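Local coordinates for putative Fe-S biosynthesis protein (Lactobacillus salivarius, PDB 2P2E) that is of unknown function but may take part in the biosynthesis of iron-sulphur clusters, at residues I5-D10 / D69-K74; K13-Y18 / L114-F119; N88-L93 / R101-N106. All blocks are in the same frame, centred on the assembly; numbering follows the deposited sequence.

Interaction 1 (I5-D10 / D69-K74); sequences ITVTDD and DSNIGK
With chi1 at +56°, Asn71 CG lies between its own backbone N and carbonyl carbon, and the carboxamide is presented to the backbone of Val7; in Val7, CG1 is anti to the backbone N (chi1 -177°) and comes within 4.2 Å of Ile72 CG2. This is where the parallel neighbours 4-7 and 66-70 of a mixed beta sheet part company, because the second chain turns away in a type I beta turn from Ser70 to Gly73. Before the turn, Ile5 N still donates to Asp69 O at 3.0 Å. Ser70 adds a CA-H...O contact, its CA lying 3.3 Å from Ile5 O.

Past that point a side chain takes over the pairing. Asn71 OD1 accepts from Val7 N at 2.8 Å, and Asn71 ND2 donates to Val7 O at 3.0 Å. Each acceptor is met in its carbonyl plane on a lone pair, and Val7 O sits just 11° out of the amide plane of Asn71. Two bonds to one residue therefore fix both the tilt and the flip of the carboxamide, since exchanging O and N would set like against like.

Beside this polar clasp, Ile72 CG2 packs 4.0 Å from Val7 CB, the two side chains crossing at about a right angle. Both residues also rest on Ala12 of helix 9-19, whose N-cap is Thr8. Thr6 bonds through its backbone to Met89 and Ile91 of strand 88-93.

The turn is braced from inside by the serine hydroxyl: Ser70 OG accepts from Ile72 N at 3.0 Å, an ST turn, and separately donates to Gly73 O at 2.6 Å.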
loop_
_atom_site.group_PDB
_atom_site.type_symbol
_atom_site.label_atom_id
_atom_site.label_comp_id
_atom_site.label_asym_id
_atom_site.label_seq_id
_atom_site.Cartn_x
_atom_site.Cartn_y
_atom_site.Cartn_z
ATOM N N ILE A 5 -3.829 4.742 9.050
ATOM C CA ILE A 5 -3.540 5.559 7.885
ATOM C C ILE A 5 -4.718 6.433 7.503
ATOM O O ILE A 5 -5.853 5.969 7.446
ATOM C CB ILE A 5 -3.176 4.697 6.656
ATOM C CG1 ILE A 5 -1.801 4.064 6.842
ATOM C CG2 ILE A 5 -3.174 5.544 5.397
ATOM C CD1 ILE A 5 -1.367 3.252 5.647
ATOM N N THR A 6 -4.432 7.701 7.233
ATOM C CA THR A 6 -5.448 8.652 6.822
ATOM C C THR A 6 -5.247 8.928 5.341
ATOM O O THR A 6 -4.151 9.276 4.929
ATOM C CB THR A 6 -5.323 9.971 7.605
ATOM O OG1 THR A 6 -5.579 9.723 8.990
ATOM C CG2 THR A 6 -6.311 10.997 7.091
ATOM N N VAL A 7 -6.299 8.760 4.547
ATOM C CA VAL A 7 -6.229 8.999 3.105
ATOM C C VAL A 7 -7.011 10.271 2.748
ATOM O O VAL A 7 -8.209 10.349 2.999
ATOM C CB VAL A 7 -6.818 7.792 2.334
ATOM C CG1 VAL A 7 -6.693 7.999 0.834
ATOM C CG2 VAL A 7 -6.109 6.515 2.763
ATOM N N THR A 8 -6.336 11.263 2.171
ATOM C CA THR A 8 -6.997 12.518 1.800
ATOM C C THR A 8 -8.082 12.260 0.771
ATOM O O THR A 8 -8.147 11.177 0.194
ATOM C CB THR A 8 -6.002 13.548 1.210
ATOM O OG1 THR A 8 -5.469 13.056 -0.024
ATOM C CG2 THR A 8 -4.871 13.797 2.173
ATOM N N ASP A 9 -8.938 13.252 0.544
ATOM C CA ASP A 9 -10.010 13.108 -0.432
ATOM C C ASP A 9 -9.478 12.874 -1.845
ATOM O O ASP A 9 -9.949 11.986 -2.544
ATOM C CB ASP A 9 -10.927 14.336 -0.415
ATOM C CG ASP A 9 -11.783 14.412 0.846
ATOM O OD1 ASP A 9 -12.225 13.350 1.338
ATOM O OD2 ASP A 9 -12.029 15.534 1.344
ATOM N N ASP A 10 -8.492 13.654 -2.266
ATOM C CA ASP A 10 -7.925 13.481 -3.601
ATOM C C ASP A 10 -7.303 12.106 -3.791
ATOM O O ASP A 10 -7.375 11.532 -4.870
ATOM C CB ASP A 10 -6.867 14.541 -3.870
ATOM C CG ASP A 10 -7.441 15.934 -3.882
ATOM O OD1 ASP A 10 -8.441 16.148 -4.608
ATOM O OD2 ASP A 10 -6.892 16.813 -3.173
ATOM N N ASP A 69 -5.617 0.006 9.720
ATOM C CA ASP A 69 -6.970 0.545 9.620
ATOM C C ASP A 69 -6.896 1.860 8.861
ATOM O O ASP A 69 -5.941 2.603 9.014
ATOM C CB ASP A 69 -7.562 0.823 11.000
ATOM C CG ASP A 69 -7.649 -0.412 11.864
ATOM O OD1 ASP A 69 -8.296 -1.397 11.437
ATOM O OD2 ASP A 69 -7.070 -0.391 12.975
ATOM N N SER A 70 -7.905 2.144 8.052
ATOM C CA SER A 70 -7.932 3.379 7.291
ATOM C C SER A 70 -9.356 3.753 6.943
ATOM O O SER A 70 -10.257 2.916 6.985
ATOM C CB SER A 70 -7.132 3.240 5.996
ATOM O OG SER A 70 -7.989 2.975 4.899
ATOM N N ASN A 71 -9.540 5.017 6.580
ATOM C CA ASN A 71 -10.843 5.535 6.219
ATOM C C ASN A 71 -11.371 5.047 4.864
ATOM O O ASN A 71 -12.498 5.359 4.493
ATOM C CB ASN A 71 -10.827 7.067 6.267
ATOM C CG ASN A 71 -9.741 7.679 5.392
ATOM O OD1 ASN A 71 -8.562 7.374 5.543
ATOM N ND2 ASN A 71 -10.138 8.557 4.481
ATOM N N ILE A 72 -10.578 4.298 4.110
ATOM C CA ILE A 72 -11.097 3.791 2.841
ATOM C C ILE A 72 -11.097 2.277 2.820
ATOM O O ILE A 72 -11.277 1.677 1.775
ATOM C CB ILE A 72 -10.299 4.278 1.616
ATOM C CG1 ILE A 72 -8.934 3.605 1.568
ATOM C CG2 ILE A 72 -10.158 5.782 1.654
ATOM C CD1 ILE A 72 -8.206 3.825 0.256
ATOM N N GLY A 73 -10.908 1.665 3.982
ATOM C CA GLY A 73 -10.877 0.219 4.063
ATOM C C GLY A 73 -9.571 -0.248 4.673
ATOM O O GLY A 73 -8.813 0.549 5.224
ATOM N N LYS A 74 -9.300 -1.540 4.570
ATOM C CA LYS A 74 -8.088 -2.114 5.125
ATOM C C LYS A 74 -6.907 -2.142 4.177
ATOM O O LYS A 74 -7.066 -2.143 2.966
ATOM C CB LYS A 74 -8.364 -3.536 5.600
ATOM C CG LYS A 74 -9.019 -3.610 6.952
ATOM C CD LYS A 74 -9.358 -5.045 7.314
ATOM C CE LYS A 74 -9.894 -5.142 8.729
ATOM N NZ LYS A 74 -11.095 -4.278 8.922
#

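Interaction 2 (K13-Y18 / L114-F119); sequences KKLQRY and LSIQDF
Ile116 reaches out from strand 116-118 and overlaps three side chains of helix 13-18. Its CG1 is anti to the carbonyl carbon and beside the backbone N (chi1 -50°), while CG2 is anti to the N, and the two branches find different partners. The longer branch ends in CD1, which lies 3.6 Å from Lys14 CE and 4.1 Å from Leu15 CD2. Lys14 and Ile116 lie alongside, pointing opposite ways; the lysine meets CD1 with its CD and CE, and its NZ goes on to bond Ser98 O. The shorter branch puts Ile116 CG2 4.0 Å from Tyr18 CE2, approaching the ring obliquely.

Near Tyr18 CE1, Asp118 OD2 sits at the ring edge, in its plane, 3.9 Å from that carbon. The carboxylate and ring planes stand 85° apart. A negative oxygen at the ring edge would be mildly favoured there, but the stronger partner of OD2 is Arg120, in a salt bridge.

The contact is thus apolar at the centre, with a charged residue toward each end. Helix and strand run nearly parallel, 14° apart, with axes 11.2 Å from each other. The strand lies between 49-55 and 100-104 in the sheet: Asp118 also touches Val53, Ile116 and Lys14 share Leu100, and Leu15 continues onto Ile72.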
loop_
_atom_site.group_PDB
_atom_site.type_symbol
_atom_site.label_atom_id
_atom_site.label_comp_id
_atom_site.label_asym_id
_atom_site.label_seq_id
_atom_site.Cartn_x
_atom_site.Cartn_y
_atom_site.Cartn_z
ATOM N N LYS A 13 -10.083 9.345 -3.933
ATOM C CA LYS A 13 -10.719 9.405 -5.235
ATOM C C LYS A 13 -9.893 8.649 -6.264
ATOM O O LYS A 13 -10.441 7.904 -7.067
ATOM C CB LYS A 13 -10.899 10.866 -5.668
ATOM C CG LYS A 13 -11.705 11.064 -6.960
ATOM C CD LYS A 13 -13.114 10.468 -6.850
ATOM C CE LYS A 13 -14.032 10.902 -8.011
ATOM N NZ LYS A 13 -13.502 10.544 -9.377
ATOM N N LYS A 14 -8.576 8.826 -6.228
ATOM C CA LYS A 14 -7.691 8.153 -7.173
ATOM C C LYS A 14 -7.624 6.645 -6.922
ATOM O O LYS A 14 -7.164 5.881 -7.776
ATOM C CB LYS A 14 -6.282 8.738 -7.088
ATOM C CG LYS A 14 -5.273 8.074 -8.014
ATOM C CD LYS A 14 -3.849 8.343 -7.541
ATOM C CE LYS A 14 -2.797 7.789 -8.503
ATOM N NZ LYS A 14 -2.782 8.535 -9.803
ATOM N N LEU A 15 -8.072 6.225 -5.743
ATOM C CA LEU A 15 -8.065 4.819 -5.370
ATOM C C LEU A 15 -9.451 4.226 -5.470
ATOM O O LEU A 15 -9.635 3.029 -5.278
ATOM C CB LEU A 15 -7.549 4.655 -3.942
ATOM C CG LEU A 15 -6.033 4.763 -3.745
ATOM C CD1 LEU A 15 -5.684 4.870 -2.263
ATOM C CD2 LEU A 15 -5.370 3.549 -4.369
ATOM N N GLN A 16 -10.421 5.069 -5.790
ATOM C CA GLN A 16 -11.812 4.656 -5.893
ATOM C C GLN A 16 -12.048 3.454 -6.806
ATOM O O GLN A 16 -12.749 2.510 -6.435
ATOM C CB GLN A 16 -12.637 5.841 -6.367
ATOM C CG GLN A 16 -14.106 5.785 -5.997
ATOM C CD GLN A 16 -14.766 7.152 -6.102
ATOM O OE1 GLN A 16 -14.792 7.765 -7.177
ATOM N NE2 GLN A 16 -15.290 7.642 -4.980
ATOM N N ARG A 17 -11.451 3.492 -7.994
ATOM C CA ARG A 17 -11.594 2.417 -8.977
ATOM C C ARG A 17 -11.193 1.044 -8.437
ATOM O O ARG A 17 -11.589 0.014 -8.984
ATOM C CB ARG A 17 -10.752 2.724 -10.213
ATOM C CG ARG A 17 -10.984 4.098 -10.824
ATOM C CD ARG A 17 -12.353 4.202 -11.473
ATOM N NE ARG A 17 -12.625 3.098 -12.394
ATOM C CZ ARG A 17 -12.056 2.933 -13.585
ATOM N NH1 ARG A 17 -11.166 3.805 -14.033
ATOM N NH2 ARG A 17 -12.371 1.877 -14.326
ATOM N N TYR A 18 -10.402 1.031 -7.368
ATOM C CA TYR A 18 -9.961 -0.227 -6.772
ATOM C C TYR A 18 -10.791 -0.576 -5.538
ATOM O O TYR A 18 -11.236 -1.709 -5.390
ATOM C CB TYR A 18 -8.481 -0.143 -6.394
ATOM C CG TYR A 18 -7.574 0.243 -7.539
ATOM C CD1 TYR A 18 -7.362 -0.621 -8.613
ATOM C CD2 TYR A 18 -6.930 1.470 -7.549
ATOM C CE1 TYR A 18 -6.529 -0.267 -9.670
ATOM C CE2 TYR A 18 -6.099 1.837 -8.596
ATOM C CZ TYR A 18 -5.901 0.966 -9.653
ATOM O OH TYR A 18 -5.087 1.346 -10.691
ATOM N N LEU A 114 4.625 7.364 -4.120
ATOM C CA LEU A 114 4.021 6.060 -3.893
ATOM C C LEU A 114 3.251 5.570 -5.115
ATOM O O LEU A 114 2.224 6.129 -5.460
ATOM C CB LEU A 114 3.090 6.186 -2.704
ATOM C CG LEU A 114 2.435 4.970 -2.075
ATOM C CD1 LEU A 114 3.481 4.044 -1.473
ATOM C CD2 LEU A 114 1.475 5.470 -1.010
ATOM N N SER A 115 3.732 4.517 -5.763
ATOM C CA SER A 115 3.064 4.002 -6.959
ATOM C C SER A 115 1.978 2.996 -6.653
ATOM O O SER A 115 1.850 2.527 -5.531
ATOM C CB SER A 115 4.069 3.337 -7.890
ATOM O OG SER A 115 4.457 2.070 -7.393
ATOM N N ILE A 116 1.198 2.651 -7.665
ATOM C CA ILE A 116 0.129 1.684 -7.490
ATOM C C ILE A 116 0.236 0.564 -8.515
ATOM O O ILE A 116 0.322 0.817 -9.708
ATOM C CB ILE A 116 -1.233 2.341 -7.655
ATOM C CG1 ILE A 116 -1.299 3.596 -6.797
ATOM C CG2 ILE A 116 -2.331 1.352 -7.273
ATOM C CD1 ILE A 116 -2.469 4.478 -7.116
ATOM N N GLN A 117 0.212 -0.674 -8.048
ATOM C CA GLN A 117 0.311 -1.808 -8.948
ATOM C C GLN A 117 -0.928 -2.688 -8.912
ATOM O O GLN A 117 -1.321 -3.173 -7.852
ATOM C CB GLN A 117 1.529 -2.638 -8.577
ATOM C CG GLN A 117 2.742 -1.794 -8.318
ATOM C CD GLN A 117 3.872 -2.160 -9.235
ATOM O OE1 GLN A 117 5.000 -1.669 -9.091
ATOM N NE2 GLN A 117 3.581 -3.035 -10.196
ATOM N N ASP A 118 -1.533 -2.891 -10.077
ATOM C CA ASP A 118 -2.721 -3.723 -10.184
ATOM C C ASP A 118 -2.333 -5.136 -10.582
ATOM O O ASP A 118 -2.022 -5.393 -11.745
ATOM C CB ASP A 118 -3.687 -3.159 -11.229
ATOM C CG ASP A 118 -5.043 -3.866 -11.217
ATOM O OD1 ASP A 118 -5.172 -4.900 -10.519
ATOM O OD2 ASP A 118 -5.978 -3.391 -11.912
ATOM N N PHE A 119 -2.354 -6.046 -9.612
ATOM C CA PHE A 119 -2.017 -7.438 -9.868
ATOM C C PHE A 119 -3.269 -8.313 -9.837
ATOM O O PHE A 119 -3.180 -9.532 -9.656
ATOM C CB PHE A 119 -1.009 -7.967 -8.828
ATOM C CG PHE A 119 0.384 -7.372 -8.937
ATOM C CD1 PHE A 119 0.822 -6.750 -10.105
ATOM C CD2 PHE A 119 1.275 -7.472 -7.865
ATOM C CE1 PHE A 119 2.125 -6.243 -10.196
ATOM C CE2 PHE A 119 2.578 -6.967 -7.953
ATOM C CZ PHE A 119 3.001 -6.353 -9.118
#

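Interaction 3 (N88-L93 / R101-N106); sequences NMKISL and RLTGDN
Asn88 and Asp105 close one end of an antiparallel beta hairpin formed by strands 88-93 and 100-104. From the first side-chain atom on, the carboxylate is close: Asn88 CB lies 3.1 Å from Asp105 OD2. CG is anti to the backbone N (chi1 -159°) and passes the same oxygen. At the tip, Asn88 ND2 donates to Asp105 OD2 at 2.7 Å, reaching its syn side from 35° out of the carboxylate plane. An alanine here would keep CB but remove the amide, and would probably leave Asp105 OD2 without this donor and the carboxylate freer to turn. The backbone bond from Asp105 N to Asn88 O, 3.0 Å long, backs up the side-chain one.

Further along, Lys90 with Thr103 and Ser92 with Arg101 are hydrogen-bonded pairs, each joined by two backbone bonds. On the other face, Ile91 CG1 meets Leu102 CD1 at 3.9 Å, and CB of selenomethionine Met89 also approaches Leu102 CD1; Met89 and Gly104 form a non-hydrogen-bonded pair. On the face of Ser92 and Thr103, Arg101 forms a salt bridge with Glu109. There too a water sits 3.0 Å from Ser92 OG and 3.1 Å from Thr103 OG1, and donates to Arg101 O.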
loop_
_atom_site.group_PDB
_atom_site.type_symbol
_atom_site.label_atom_id
_atom_site.label_comp_id
_atom_site.label_asym_id
_atom_site.label_seq_id
_atom_site.Cartn_x
_atom_site.Cartn_y
_atom_site.Cartn_z
ATOM N N ASN A 88 1.080 6.472 12.831
ATOM C CA ASN A 88 0.041 7.258 12.212
ATOM C C ASN A 88 0.590 7.801 10.918
ATOM O O ASN A 88 1.390 8.733 10.923
ATOM C CB ASN A 88 -0.353 8.404 13.126
ATOM C CG ASN A 88 -1.722 8.953 12.800
ATOM O OD1 ASN A 88 -2.708 8.213 12.774
ATOM N ND2 ASN A 88 -1.796 10.254 12.552
HETATM N N MSE A 89 0.165 7.222 9.808
HETATM C CA MSE A 89 0.663 7.665 8.526
HETATM C C MSE A 89 -0.384 8.319 7.671
HETATM O O MSE A 89 -1.562 8.321 7.999
HETATM C CB MSE A 89 1.252 6.494 7.779
HETATM C CG MSE A 89 2.383 5.849 8.508
HETATM SE SE MSE A 89 2.886 4.230 7.608
HETATM C CE MSE A 89 1.546 3.049 8.345
ATOM N N LYS A 90 0.054 8.852 6.544
ATOM C CA LYS A 90 -0.850 9.535 5.651
ATOM C C LYS A 90 -0.516 9.312 4.192
ATOM O O LYS A 90 0.648 9.261 3.804
ATOM C CB LYS A 90 -0.812 11.026 5.962
ATOM C CG LYS A 90 -1.778 11.895 5.185
ATOM C CD LYS A 90 -1.686 13.321 5.716
ATOM C CE LYS A 90 -2.755 14.229 5.142
ATOM N NZ LYS A 90 -2.708 15.611 5.737
ATOM N N ILE A 91 -1.561 9.167 3.393
ATOM C CA ILE A 91 -1.437 8.994 1.961
ATOM C C ILE A 91 -2.129 10.197 1.352
ATOM O O ILE A 91 -3.311 10.426 1.585
ATOM C CB ILE A 91 -2.129 7.713 1.496
ATOM C CG1 ILE A 91 -1.401 6.508 2.098
ATOM C CG2 ILE A 91 -2.167 7.656 -0.030
ATOM C CD1 ILE A 91 -2.020 5.181 1.757
ATOM N N SER A 92 -1.381 10.989 0.602
ATOM C CA SER A 92 -1.949 12.167 -0.025
ATOM C C SER A 92 -1.601 12.133 -1.496
ATOM O O SER A 92 -0.943 11.198 -1.957
ATOM C CB SER A 92 -1.391 13.437 0.611
ATOM O OG SER A 92 -0.016 13.583 0.315
ATOM N N LEU A 93 -2.050 13.148 -2.230
ATOM C CA LEU A 93 -1.779 13.226 -3.661
ATOM C C LEU A 93 -0.809 14.360 -3.980
ATOM O O LEU A 93 -1.014 15.506 -3.574
ATOM C CB LEU A 93 -3.078 13.425 -4.436
ATOM C CG LEU A 93 -2.882 13.673 -5.929
ATOM C CD1 LEU A 93 -2.204 12.464 -6.599
ATOM C CD2 LEU A 93 -4.232 13.946 -6.553
ATOM N N ARG A 101 1.615 10.072 -2.130
ATOM C CA ARG A 101 2.701 10.314 -1.202
ATOM C C ARG A 101 2.402 9.599 0.108
ATOM O O ARG A 101 1.264 9.567 0.553
ATOM C CB ARG A 101 2.832 11.814 -0.953
ATOM C CG ARG A 101 3.997 12.180 -0.081
ATOM C CD ARG A 101 3.814 13.571 0.492
ATOM N NE ARG A 101 3.590 14.559 -0.554
ATOM C CZ ARG A 101 4.491 14.885 -1.481
ATOM N NH1 ARG A 101 5.691 14.297 -1.488
ATOM N NH2 ARG A 101 4.188 15.793 -2.412
ATOM N N LEU A 102 3.423 9.022 0.720
ATOM C CA LEU A 102 3.251 8.334 1.984
ATOM C C LEU A 102 4.103 9.003 3.050
ATOM O O LEU A 102 5.330 8.951 2.989
ATOM C CB LEU A 102 3.667 6.870 1.861
ATOM C CG LEU A 102 3.601 6.114 3.197
ATOM C CD1 LEU A 102 2.159 5.918 3.585
ATOM C CD2 LEU A 102 4.313 4.774 3.107
ATOM N N THR A 103 3.460 9.635 4.026
ATOM C CA THR A 103 4.199 10.292 5.094
ATOM C C THR A 103 3.782 9.778 6.468
ATOM O O THR A 103 2.688 9.255 6.631
ATOM C CB THR A 103 4.007 11.830 5.062
ATOM O OG1 THR A 103 2.616 12.145 5.183
ATOM C CG2 THR A 103 4.564 12.414 3.764
ATOM N N GLY A 104 4.670 9.919 7.450
ATOM C CA GLY A 104 4.367 9.477 8.801
ATOM C C GLY A 104 4.506 10.613 9.803
ATOM O O GLY A 104 5.309 11.527 9.607
ATOM N N ASP A 105 3.730 10.568 10.881
ATOM C CA ASP A 105 3.780 11.619 11.903
ATOM C C ASP A 105 5.124 11.827 12.586
ATOM O O ASP A 105 5.410 12.919 13.084
ATOM C CB ASP A 105 2.768 11.352 13.010
ATOM C CG ASP A 105 1.363 11.611 12.583
ATOM O OD1 ASP A 105 1.152 12.044 11.425
ATOM O OD2 ASP A 105 0.468 11.381 13.422
ATOM N N ASN A 106 5.940 10.783 12.622
ATOM C CA ASN A 106 7.221 10.860 13.299
ATOM C C ASN A 106 8.423 10.710 12.373
ATOM O O ASN A 106 9.534 11.054 12.753
ATOM C CB ASN A 106 7.242 9.783 14.383
ATOM C CG ASN A 106 5.994 9.833 15.265
ATOM O OD1 ASN A 106 5.416 8.795 15.630
ATOM N ND2 ASN A 106 5.572 11.050 15.616
HETATM O O HOH W 1 0.861 11.847 2.595
#

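All three contacts build on one mixed sheet whose first and last strands also pair. Interactions 1 and 3 are closest, their centres about 10 Å apart, because strands 4-7 and 88-93 are neighbours. Interactions 1 and 2 lie about 13 Å apart and share helix 9-19, with Ile72 packed on Leu15. Interactions 2 and 3 are about 16 Å apart and meet through Leu114 and Leu102, on adjacent strands. Along the chain interactions 1 and 2 alternate their segments, interaction 1 closes before interaction 3 opens, and interaction 3 is nested within the loop of interaction 2. Chain ends and hairpin are thereby tied into one compact unit.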